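Local coordinates for protein vinylacetyl-CoA Delta-isomerase (Nitrosopumilus maritimus SCM1, PDB 6VJR) that binds FAD, a [4Fe-4S] cluster and iron, and probably dehydrates 4-hydroxybutyryl-CoA and isomerises vinylacetyl-CoA, at residues R15-Y20 / I217-K222; R69-A74 / K134-E139. One frame throughout, in Å; residues are numbered along the deposited sequence.

Contact 1: residues R15-Y20 / I217-K222; sequences RDLKVY and IPADAK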
loop_
_atom_site.group_PDB
_atom_site.type_symbol
_atom_site.label_atom_id
_atom_site.label_comp_id
_atom_site.label_asym_id
_atom_site.label_seq_id
_atom_site.Cartn_x
_atom_site.Cartn_y
_atom_site.Cartn_z
ATOM N N ARG A 15 -45.481 19.626 2.598
ATOM C CA ARG A 15 -45.787 18.248 2.981
ATOM C C ARG A 15 -45.900 18.017 4.486
ATOM O O ARG A 15 -46.454 17.002 4.941
ATOM C CB ARG A 15 -44.798 17.244 2.407
ATOM C CG ARG A 15 -44.645 17.410 0.900
ATOM C CD ARG A 15 -44.030 16.165 0.268
ATOM N NE ARG A 15 -42.665 15.958 0.758
ATOM C CZ ARG A 15 -41.930 14.869 0.547
ATOM N NH1 ARG A 15 -42.384 13.908 -0.237
ATOM N NH2 ARG A 15 -40.741 14.759 1.085
ATOM N N ASP A 16 -45.376 18.940 5.277
ATOM C CA ASP A 16 -45.406 18.805 6.737
ATOM C C ASP A 16 -44.930 17.448 7.294
ATOM O O ASP A 16 -45.478 16.940 8.282
ATOM C CB ASP A 16 -46.764 19.214 7.286
ATOM C CG ASP A 16 -46.749 19.561 8.772
ATOM O OD1 ASP A 16 -45.733 20.165 9.234
ATOM O OD2 ASP A 16 -47.742 19.238 9.463
ATOM N N LEU A 17 -43.827 16.907 6.775
ATOM C CA LEU A 17 -43.074 15.829 7.431
ATOM C C LEU A 17 -42.631 16.335 8.794
ATOM O O LEU A 17 -42.367 17.518 8.909
ATOM C CB LEU A 17 -41.845 15.488 6.568
ATOM C CG LEU A 17 -42.014 14.423 5.471
ATOM C CD1 LEU A 17 -43.114 14.700 4.502
ATOM C CD2 LEU A 17 -40.708 14.149 4.727
ATOM N N LYS A 18 -42.550 15.439 9.783
ATOM C CA LYS A 18 -42.017 15.759 11.089
ATOM C C LYS A 18 -40.500 15.556 11.040
ATOM O O LYS A 18 -40.037 14.420 11.025
ATOM C CB LYS A 18 -42.668 14.887 12.167
ATOM C CG LYS A 18 -42.241 15.306 13.534
ATOM C CD LYS A 18 -42.759 14.437 14.672
ATOM C CE LYS A 18 -44.208 14.480 14.860
ATOM N NZ LYS A 18 -44.637 13.567 15.916
ATOM N N VAL A 19 -39.749 16.664 10.993
ATOM C CA VAL A 19 -38.298 16.626 10.834
ATOM C C VAL A 19 -37.639 17.433 11.940
ATOM O O VAL A 19 -37.870 18.633 12.049
ATOM C CB VAL A 19 -37.839 17.162 9.467
ATOM C CG1 VAL A 19 -36.327 17.182 9.333
ATOM C CG2 VAL A 19 -38.479 16.419 8.321
ATOM N N TYR A 20 -36.790 16.773 12.718
ATOM C CA TYR A 20 -36.018 17.466 13.741
ATOM C C TYR A 20 -34.599 17.718 13.246
ATOM O O TYR A 20 -33.945 16.781 12.807
ATOM C CB TYR A 20 -35.973 16.660 15.036
ATOM C CG TYR A 20 -37.312 16.668 15.745
ATOM C CD1 TYR A 20 -37.797 17.813 16.355
ATOM C CD2 TYR A 20 -38.096 15.541 15.776
ATOM C CE1 TYR A 20 -39.031 17.841 16.977
ATOM C CE2 TYR A 20 -39.306 15.550 16.433
ATOM C CZ TYR A 20 -39.789 16.702 17.030
ATOM O OH TYR A 20 -41.033 16.774 17.617
ATOM N N ILE A 217 -43.854 2.889 2.160
ATOM C CA ILE A 217 -44.612 3.894 2.871
ATOM C C ILE A 217 -44.403 5.236 2.178
ATOM O O ILE A 217 -43.299 5.540 1.704
ATOM C CB ILE A 217 -44.240 3.969 4.354
ATOM C CG1 ILE A 217 -42.815 4.371 4.594
ATOM C CG2 ILE A 217 -44.541 2.658 5.054
ATOM C CD1 ILE A 217 -42.493 4.659 6.041
ATOM N N PRO A 218 -45.446 6.093 2.120
ATOM C CA PRO A 218 -45.238 7.459 1.664
ATOM C C PRO A 218 -44.371 8.205 2.673
ATOM O O PRO A 218 -44.472 7.956 3.877
ATOM C CB PRO A 218 -46.659 7.978 1.465
ATOM C CG PRO A 218 -47.389 7.260 2.576
ATOM C CD PRO A 218 -46.820 5.854 2.580
ATOM N N ALA A 219 -43.586 9.165 2.193
ATOM C CA ALA A 219 -42.700 9.885 3.093
ATOM C C ALA A 219 -43.493 10.634 4.157
ATOM O O ALA A 219 -42.956 10.897 5.218
ATOM C CB ALA A 219 -41.844 10.872 2.334
ATOM N N ASP A 220 -44.758 10.987 3.870
ATOM C CA ASP A 220 -45.621 11.697 4.826
ATOM C C ASP A 220 -46.505 10.770 5.670
ATOM O O ASP A 220 -47.457 11.254 6.256
ATOM C CB ASP A 220 -46.482 12.744 4.132
ATOM C CG ASP A 220 -47.512 12.245 3.142
ATOM O OD1 ASP A 220 -47.532 11.009 2.902
ATOM O OD2 ASP A 220 -48.318 13.105 2.646
ATOM N N ALA A 221 -46.205 9.459 5.738
ATOM C CA ALA A 221 -46.956 8.526 6.563
ATOM C C ALA A 221 -47.046 8.982 8.017
ATOM O O ALA A 221 -46.065 9.457 8.584
ATOM C CB ALA A 221 -46.330 7.169 6.494
ATOM N N LYS A 222 -48.221 8.743 8.616
ATOM C CA LYS A 222 -48.415 8.984 10.048
ATOM C C LYS A 222 -47.559 8.014 10.863
ATOM O O LYS A 222 -47.420 6.852 10.512
ATOM C CB LYS A 222 -49.914 8.856 10.366
ATOM C CG LYS A 222 -50.701 9.970 9.695
ATOM C CD LYS A 222 -50.230 11.405 9.934
ATOM C CE LYS A 222 -51.137 12.445 9.316
ATOM N NZ LYS A 222 -50.547 13.783 9.403
HETATM O O HOH W 1 -48.146 15.743 3.152
#
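The loop 15-20, turned at Asp16 before it enters a strand, passes the type I beta turn Pro218-Ala221 with Leu17 and Asp220 as the closest residues, their CA atoms 5.5 Å apart. The turn is closed by its own backbone bond, Ala221 N to Pro218 O, and meets the loop through packing and one bridging water. From the loop, Leu17 makes the largest contribution, with Ala219 as its counterpart. Its CG is anti to the carbonyl carbon, which sets the branch against the peptide oxygen of Ala219, with Leu17 CG 3.7 Å from Ala219 O. That oxygen has a polar partner in the hydroxyl of Tyr226, so the leucine can cover it with apolar surface. CD1 continues to Asp220, whose chain it crosses at about a right angle, while Leu17 CD2 lies 4.2 Å from Ala219 CB. A methyl suits position 219, since the Arg15 guanidinium also meets it obliquely, with NH1 4.0 Å from Ala219 CB. Bent at chi3 (-64°), Arg15 delivers NH1 to the carbonyl oxygen of Ser193 rather than to Asp220, whose OD2 is 6.6 Å from Arg15 NE. Asp220, the third residue of the turn, where aspartate is common, sends its carboxylate to a water instead. This water donates to Asp220 OD2 (2.7 Å) and to Arg15 O (2.8 Å). The turn carries the chain from the four-stranded sheet holding 213-218 to the mixed sheet in which 224-228 pairs with 19-21, consistent with the beta domain of an acyl-CoA dehydrogenase-like fold.

Contact 2: residues R69-A74 / K134-E139; sequences RFLHIA and KMVQQE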
loop_
_atom_site.group_PDB
_atom_site.type_symbol
_atom_site.label_atom_id
_atom_site.label_comp_id
_atom_site.label_asym_id
_atom_site.label_seq_id
_atom_site.Cartn_x
_atom_site.Cartn_y
_atom_site.Cartn_z
ATOM N N ARG A 69 -34.339 6.616 -15.580
ATOM C CA ARG A 69 -33.551 5.392 -15.420
ATOM C C ARG A 69 -33.457 4.940 -13.958
ATOM O O ARG A 69 -33.365 3.753 -13.706
ATOM C CB ARG A 69 -32.176 5.484 -16.091
ATOM C CG ARG A 69 -31.372 4.195 -16.021
ATOM C CD ARG A 69 -30.150 4.295 -16.873
ATOM N NE ARG A 69 -30.358 4.626 -18.280
ATOM C CZ ARG A 69 -30.842 3.827 -19.216
ATOM N NH1 ARG A 69 -30.892 4.271 -20.457
ATOM N NH2 ARG A 69 -31.219 2.587 -18.957
ATOM N N PHE A 70 -33.595 5.847 -12.998
ATOM C CA PHE A 70 -33.634 5.446 -11.597
ATOM C C PHE A 70 -34.864 4.622 -11.232
ATOM O O PHE A 70 -34.857 3.942 -10.207
ATOM C CB PHE A 70 -33.527 6.644 -10.654
ATOM C CG PHE A 70 -32.137 7.235 -10.597
ATOM C CD1 PHE A 70 -31.128 6.568 -9.917
ATOM C CD2 PHE A 70 -31.825 8.417 -11.231
ATOM C CE1 PHE A 70 -29.858 7.117 -9.822
ATOM C CE2 PHE A 70 -30.556 8.959 -11.147
ATOM C CZ PHE A 70 -29.582 8.326 -10.422
ATOM N N LEU A 71 -35.900 4.615 -12.085
ATOM C CA LEU A 71 -37.123 3.856 -11.803
ATOM C C LEU A 71 -37.237 2.612 -12.684
ATOM O O LEU A 71 -38.282 1.936 -12.692
ATOM C CB LEU A 71 -38.316 4.786 -12.045
ATOM C CG LEU A 71 -38.469 5.965 -11.080
ATOM C CD1 LEU A 71 -39.491 6.984 -11.590
ATOM C CD2 LEU A 71 -38.854 5.426 -9.733
ATOM N N HIS A 72 -36.206 2.376 -13.488
ATOM C CA HIS A 72 -36.225 1.313 -14.479
ATOM C C HIS A 72 -35.709 -0.008 -13.920
ATOM O O HIS A 72 -34.657 -0.057 -13.298
ATOM C CB HIS A 72 -35.432 1.731 -15.709
ATOM C CG HIS A 72 -35.402 0.709 -16.779
ATOM N ND1 HIS A 72 -36.528 0.306 -17.466
ATOM C CD2 HIS A 72 -34.372 0.152 -17.421
ATOM C CE1 HIS A 72 -36.151 -0.550 -18.421
ATOM N NE2 HIS A 72 -34.839 -0.620 -18.437
ATOM N N ILE A 73 -36.467 -1.077 -14.192
ATOM C CA ILE A 73 -36.102 -2.437 -13.834
ATOM C C ILE A 73 -35.297 -2.988 -15.027
ATOM O O ILE A 73 -35.776 -3.087 -16.154
ATOM C CB ILE A 73 -37.315 -3.312 -13.517
ATOM C CG1 ILE A 73 -38.227 -2.759 -12.393
ATOM C CG2 ILE A 73 -36.864 -4.730 -13.252
ATOM C CD1 ILE A 73 -37.610 -2.619 -11.037
ATOM N N ALA A 74 -34.013 -3.232 -14.764
ATOM C CA ALA A 74 -33.040 -3.502 -15.825
ATOM C C ALA A 74 -33.408 -4.760 -16.599
ATOM O O ALA A 74 -33.643 -5.798 -16.011
ATOM C CB ALA A 74 -31.664 -3.647 -15.211
ATOM N N LYS A 134 -45.438 0.332 -11.465
ATOM C CA LYS A 134 -46.231 1.062 -12.440
ATOM C C LYS A 134 -46.582 2.454 -11.919
ATOM O O LYS A 134 -46.415 3.448 -12.620
ATOM C CB LYS A 134 -47.477 0.254 -12.769
ATOM C CG LYS A 134 -48.492 1.061 -13.536
ATOM C CD LYS A 134 -49.682 0.236 -13.986
ATOM C CE LYS A 134 -50.675 1.031 -14.753
ATOM N NZ LYS A 134 -51.721 0.124 -15.204
ATOM N N MET A 135 -47.069 2.528 -10.673
ATOM C CA MET A 135 -47.404 3.809 -10.063
ATOM C C MET A 135 -46.191 4.751 -10.094
ATOM O O MET A 135 -46.278 5.854 -10.616
ATOM C CB MET A 135 -47.907 3.613 -8.629
ATOM C CG MET A 135 -48.245 4.905 -7.900
ATOM S SD MET A 135 -48.770 4.649 -6.191
ATOM C CE MET A 135 -47.234 4.236 -5.349
ATOM N N VAL A 136 -45.049 4.330 -9.530
ATOM C CA VAL A 136 -43.948 5.258 -9.361
ATOM C C VAL A 136 -43.346 5.661 -10.706
ATOM O O VAL A 136 -42.851 6.774 -10.847
ATOM C CB VAL A 136 -42.903 4.758 -8.347
ATOM C CG1 VAL A 136 -43.527 4.495 -6.992
ATOM C CG2 VAL A 136 -42.173 3.516 -8.779
ATOM N N GLN A 137 -43.365 4.751 -11.672
ATOM C CA GLN A 137 -42.953 5.062 -13.037
ATOM C C GLN A 137 -43.840 6.112 -13.717
ATOM O O GLN A 137 -43.344 7.006 -14.397
ATOM C CB GLN A 137 -42.884 3.798 -13.884
ATOM C CG GLN A 137 -41.648 2.946 -13.601
ATOM C CD GLN A 137 -41.446 1.830 -14.613
ATOM O OE1 GLN A 137 -42.289 1.565 -15.502
ATOM N NE2 GLN A 137 -40.330 1.145 -14.413
ATOM N N GLN A 138 -45.155 5.947 -13.593
ATOM C CA GLN A 138 -46.104 6.887 -14.162
ATOM C C GLN A 138 -45.932 8.285 -13.572
ATOM O O GLN A 138 -45.984 9.268 -14.308
ATOM C CB GLN A 138 -47.540 6.446 -13.888
ATOM C CG GLN A 138 -47.930 5.135 -14.542
ATOM C CD GLN A 138 -49.367 4.748 -14.249
ATOM O OE1 GLN A 138 -49.823 4.681 -13.098
ATOM N NE2 GLN A 138 -50.116 4.543 -15.310
ATOM N N GLU A 139 -45.736 8.360 -12.257
ATOM C CA GLU A 139 -45.693 9.622 -11.536
ATOM C C GLU A 139 -44.278 10.221 -11.498
ATOM O O GLU A 139 -44.149 11.417 -11.270
ATOM C CB GLU A 139 -46.285 9.432 -10.142
ATOM C CG GLU A 139 -47.736 8.971 -10.183
ATOM C CD GLU A 139 -48.461 8.849 -8.853
ATOM O OE1 GLU A 139 -49.576 8.249 -8.814
ATOM O OE2 GLU A 139 -47.913 9.340 -7.845
HETATM O O HOH W 2 -38.768 -0.717 -16.058
#
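In the N-terminal region of this HpaB-family flavoprotein, the end of helix 125-139 is tied by a side-chain-to-backbone bond to the 3-10 turn and loop between strand 66-68 and helix 77-94. Leu71 and Gln137 face each other most closely, their CA atoms 6.1 Å apart. Leu71 points at the helix and spreads its two methyls over Val136, CD1 against the backbone carbonyl, 3.4 Å from Val136 O, and CD2 against Val136 CG2 at 3.9 Å. The two apolar chains cross obliquely, and Met107 of helix 101-121 also packs on the leucine. A branched aliphatic pair suits this place because both residues are buried. Gln137 reaches past the leucine alongside CB, extended beyond CG, and brings its amide to the loop backbone. NE2 donates to Leu71 O over 2.8 Å, nearly straight at 166°, arriving from above the carbonyl plane, while the acceptor lies almost in the plane of the amide. The amide's OE1 is held by the hydroxyls of Thr63 and Ser60, so its flip is fixed from both sides. A glutamine can donate and accept at once in a buried setting without carrying charge; an alanine here, lacking the amide that bonds Leu71 O, Thr63 and Ser60, would probably loosen the loop from the helix. His72 NE2 is bonded to Asp79 OD2, its ND1 only weakly to a water that also accepts from Ile73 N (3.0 Å) and from Gln137 NE2, 2.9 Å away.

Overall arrangement
Contact 1 lies towards the surface and contact 2 in the interior, their centres about 22 Å apart and their nearest atoms about 8 Å apart without touching. They share no element: 15-20 / 217-222 joins a loop and a turn at strand ends, whereas 69-74 / 134-139 joins a loop to a helix, and along the chain it falls between the two segments of the first. Their chemistry differs with depth here. Near the surface a carboxylate meets a backbone oxygen through water; in the interior a neutral amide bonds the backbone directly and water only supplements it. A leucine packs on a backbone carbonyl oxygen in each.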